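Local coordinates for lectin (PDB 6T0Q), which binds galactose-type sugars, N-acetyl-D-galactosamine among them, and carries two calcium ions, at residues 54-59 with 111-116. Residues are numbered along the deposited sequence; the frame is centred on the assembly and turned at random.
With NAG (2-acetamido-2-deoxy-beta-D-glucopyranose), chain E.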
loop_
_atom_site.group_PDB
_atom_site.type_symbol
_atom_site.label_atom_id
_atom_site.label_comp_id
_atom_site.label_asym_id
_atom_site.label_seq_id
_atom_site.Cartn_x
_atom_site.Cartn_y
_atom_site.Cartn_z
ATOM N N PRO A 54 -20.925 35.179 -0.095
ATOM C CA PRO A 54 -20.234 34.186 0.734
ATOM C C PRO A 54 -20.980 33.844 2.014
ATOM O O PRO A 54 -21.680 34.671 2.600
ATOM C CB PRO A 54 -18.916 34.891 1.082
ATOM C CG PRO A 54 -19.333 36.329 1.234
ATOM C CD PRO A 54 -20.441 36.548 0.183
ATOM N N PHE A 55 -20.787 32.600 2.457
ATOM C CA PHE A 55 -21.338 32.104 3.716
ATOM C C PHE A 55 -20.291 31.223 4.382
ATOM O O PHE A 55 -19.693 30.371 3.720
ATOM C CB PHE A 55 -22.646 31.329 3.477
ATOM C CG PHE A 55 -23.689 32.152 2.775
ATOM C CD1 PHE A 55 -24.548 32.970 3.503
ATOM C CD2 PHE A 55 -23.760 32.169 1.392
ATOM C CE1 PHE A 55 -25.484 33.776 2.860
ATOM C CE2 PHE A 55 -24.704 32.959 0.731
ATOM C CZ PHE A 55 -25.562 33.775 1.468
ATOM N N ARG A 56 -20.071 31.435 5.682
ATOM C CA ARG A 56 -18.997 30.783 6.424
ATOM C C ARG A 56 -19.480 30.402 7.809
ATOM O O ARG A 56 -20.226 31.151 8.445
ATOM C CB ARG A 56 -17.780 31.696 6.635
ATOM C CG ARG A 56 -16.781 31.758 5.534
ATOM C CD ARG A 56 -15.733 32.818 5.885
ATOM N NE ARG A 56 -15.085 32.587 7.181
ATOM C CZ ARG A 56 -13.786 32.327 7.330
ATOM N NH1 ARG A 56 -13.004 32.250 6.263
ATOM N NH2 ARG A 56 -13.266 32.145 8.543
ATOM N N LYS A 57 -18.974 29.275 8.306
ATOM C CA LYS A 57 -19.225 28.889 9.691
ATOM C C LYS A 57 -18.080 28.009 10.173
ATOM O O LYS A 57 -17.777 26.991 9.543
ATOM C CB LYS A 57 -20.559 28.173 9.789
ATOM C CG LYS A 57 -20.798 27.439 11.068
ATOM C CD LYS A 57 -21.385 28.309 12.135
ATOM C CE LYS A 57 -21.998 27.415 13.201
ATOM N NZ LYS A 57 -22.404 28.167 14.397
ATOM N N ASN A 58 -17.420 28.427 11.254
ATOM C CA ASN A 58 -16.434 27.612 11.965
ATOM C C ASN A 58 -17.191 26.749 12.964
ATOM O O ASN A 58 -17.797 27.267 13.907
ATOM C CB ASN A 58 -15.409 28.498 12.678
ATOM C CG ASN A 58 -14.315 27.689 13.399
ATOM O OD1 ASN A 58 -14.232 26.471 13.239
ATOM N ND2 ASN A 58 -13.474 28.378 14.197
ATOM N N ILE A 59 -17.171 25.438 12.764
ATOM C CA ILE A 59 -17.896 24.510 13.622
ATOM C C ILE A 59 -16.879 23.752 14.464
ATOM O O ILE A 59 -15.999 23.074 13.924
ATOM C CB ILE A 59 -18.768 23.550 12.799
ATOM C CG1 ILE A 59 -19.873 24.338 12.102
ATOM C CG2 ILE A 59 -19.375 22.489 13.691
ATOM C CD1 ILE A 59 -20.816 23.487 11.276
ATOM N N LEU A 111 -13.895 24.549 9.188
ATOM C CA LEU A 111 -14.439 25.737 8.540
ATOM C C LEU A 111 -15.217 25.313 7.300
ATOM O O LEU A 111 -14.632 24.817 6.330
ATOM C CB LEU A 111 -13.329 26.716 8.167
ATOM C CG LEU A 111 -13.873 27.941 7.429
ATOM C CD1 LEU A 111 -14.701 28.824 8.380
ATOM C CD2 LEU A 111 -12.732 28.722 6.807
ATOM N N PHE A 112 -16.533 25.523 7.324
ATOM C CA PHE A 112 -17.375 25.272 6.163
ATOM C C PHE A 112 -17.659 26.600 5.473
ATOM O O PHE A 112 -17.969 27.595 6.137
ATOM C CB PHE A 112 -18.667 24.567 6.580
ATOM C CG PHE A 112 -18.422 23.235 7.237
ATOM C CD1 PHE A 112 -18.182 23.150 8.605
ATOM C CD2 PHE A 112 -18.370 22.076 6.476
ATOM C CE1 PHE A 112 -17.919 21.930 9.209
ATOM C CE2 PHE A 112 -18.109 20.847 7.078
ATOM C CZ PHE A 112 -17.885 20.777 8.441
ATOM N N ALA A 113 -17.514 26.624 4.152
ATOM C CA ALA A 113 -17.731 27.854 3.404
ATOM C C ALA A 113 -18.496 27.527 2.136
ATOM O O ALA A 113 -18.231 26.513 1.485
ATOM C CB ALA A 113 -16.414 28.562 3.062
ATOM N N ILE A 114 -19.457 28.383 1.798
ATOM C CA ILE A 114 -20.296 28.185 0.621
ATOM C C ILE A 114 -20.386 29.509 -0.117
ATOM O O ILE A 114 -20.689 30.540 0.491
ATOM C CB ILE A 114 -21.709 27.691 0.982
ATOM C CG1 ILE A 114 -21.658 26.449 1.872
ATOM C CG2 ILE A 114 -22.513 27.392 -0.307
ATOM C CD1 ILE A 114 -23.031 26.016 2.379
ATOM N N ALA A 115 -20.120 29.482 -1.413
ATOM C CA ALA A 115 -20.394 30.617 -2.285
ATOM C C ALA A 115 -21.738 30.331 -2.941
ATOM O O ALA A 115 -21.863 29.363 -3.696
ATOM C CB ALA A 115 -19.287 30.796 -3.324
ATOM N N GLY A 116 -22.749 31.129 -2.607
ATOM C CA GLY A 116 -24.079 30.977 -3.174
ATOM C C GLY A 116 -24.279 31.972 -4.303
ATOM O O GLY A 116 -23.736 33.071 -4.276
HETATM C C1 NAG E . -12.348 27.815 14.946
HETATM C C2 NAG E . -11.076 28.559 14.538
HETATM C C3 NAG E . -9.858 27.996 15.277
HETATM C C4 NAG E . -10.082 27.982 16.786
HETATM C C5 NAG E . -11.396 27.260 17.095
HETATM C C6 NAG E . -11.766 27.290 18.559
HETATM C C7 NAG E . -11.147 29.516 12.282
HETATM C C8 NAG E . -10.899 29.278 10.820
HETATM N N2 NAG E . -10.879 28.492 13.098
HETATM O O3 NAG E . -8.730 28.795 14.945
HETATM O O5 NAG E . -12.492 27.859 16.376
HETATM O O6 NAG E . -12.320 28.548 18.918
HETATM O O7 NAG E . -11.583 30.581 12.704
#
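Leu111 reaches across to Arg56 and lays its two methyls against one face of the guanidinium: CD1 stands 3.5 Å above the plane, displaced toward the rim and 3.6 Å from Arg56 NH2, while Leu111 CD2 comes equally near Arg56 NH1. The polar rim of the group is held elsewhere, NE by a salt bridge to Asp167 and NH1 by the carbonyls of Phe160 and Leu162.

Beneath this pair, 54-59 and 111-116 run antiparallel at 169° as neighbouring strands of a five-stranded sheet. Phe55 with Ile114 and Lys57 with Phe112 are hydrogen-bonded pairs; Ile114 N to Phe55 O measures 2.8 Å and is nearly straight at 165°, whereas the return bond from Phe55 N is bent to 134°. A close CA-H...O contact, Ala113 CA to Phe55 O at 3.2 Å, adds to the ladder.

On the other face, Phe112 and Ile59 cross at about a right angle, Ile59 CD1 lying 3.8 Å from Phe112 CD1. The Phe55 ring turns its edge to the backbone of the partner strand: Ile114 O lies near the ring plane, 3.6 Å from Phe55 CD2, and Gly116 N is also at the edge. Phe55, Phe112 and Ile114 touch strand 126-135 of the second sheet, so these three line the sandwich interior, whereas Lys57 leads off to Ser148. Toward the arginine face, Asn58 ND2 is bonded covalently to NAG C1 (1.5 Å), marking N-glycosylation.

The chemistry thus divides by face: three apolar side chains packed between the sheets, and a buried cation whose charge is probably balanced by Asp167 while the leucine methyls cover one face of it.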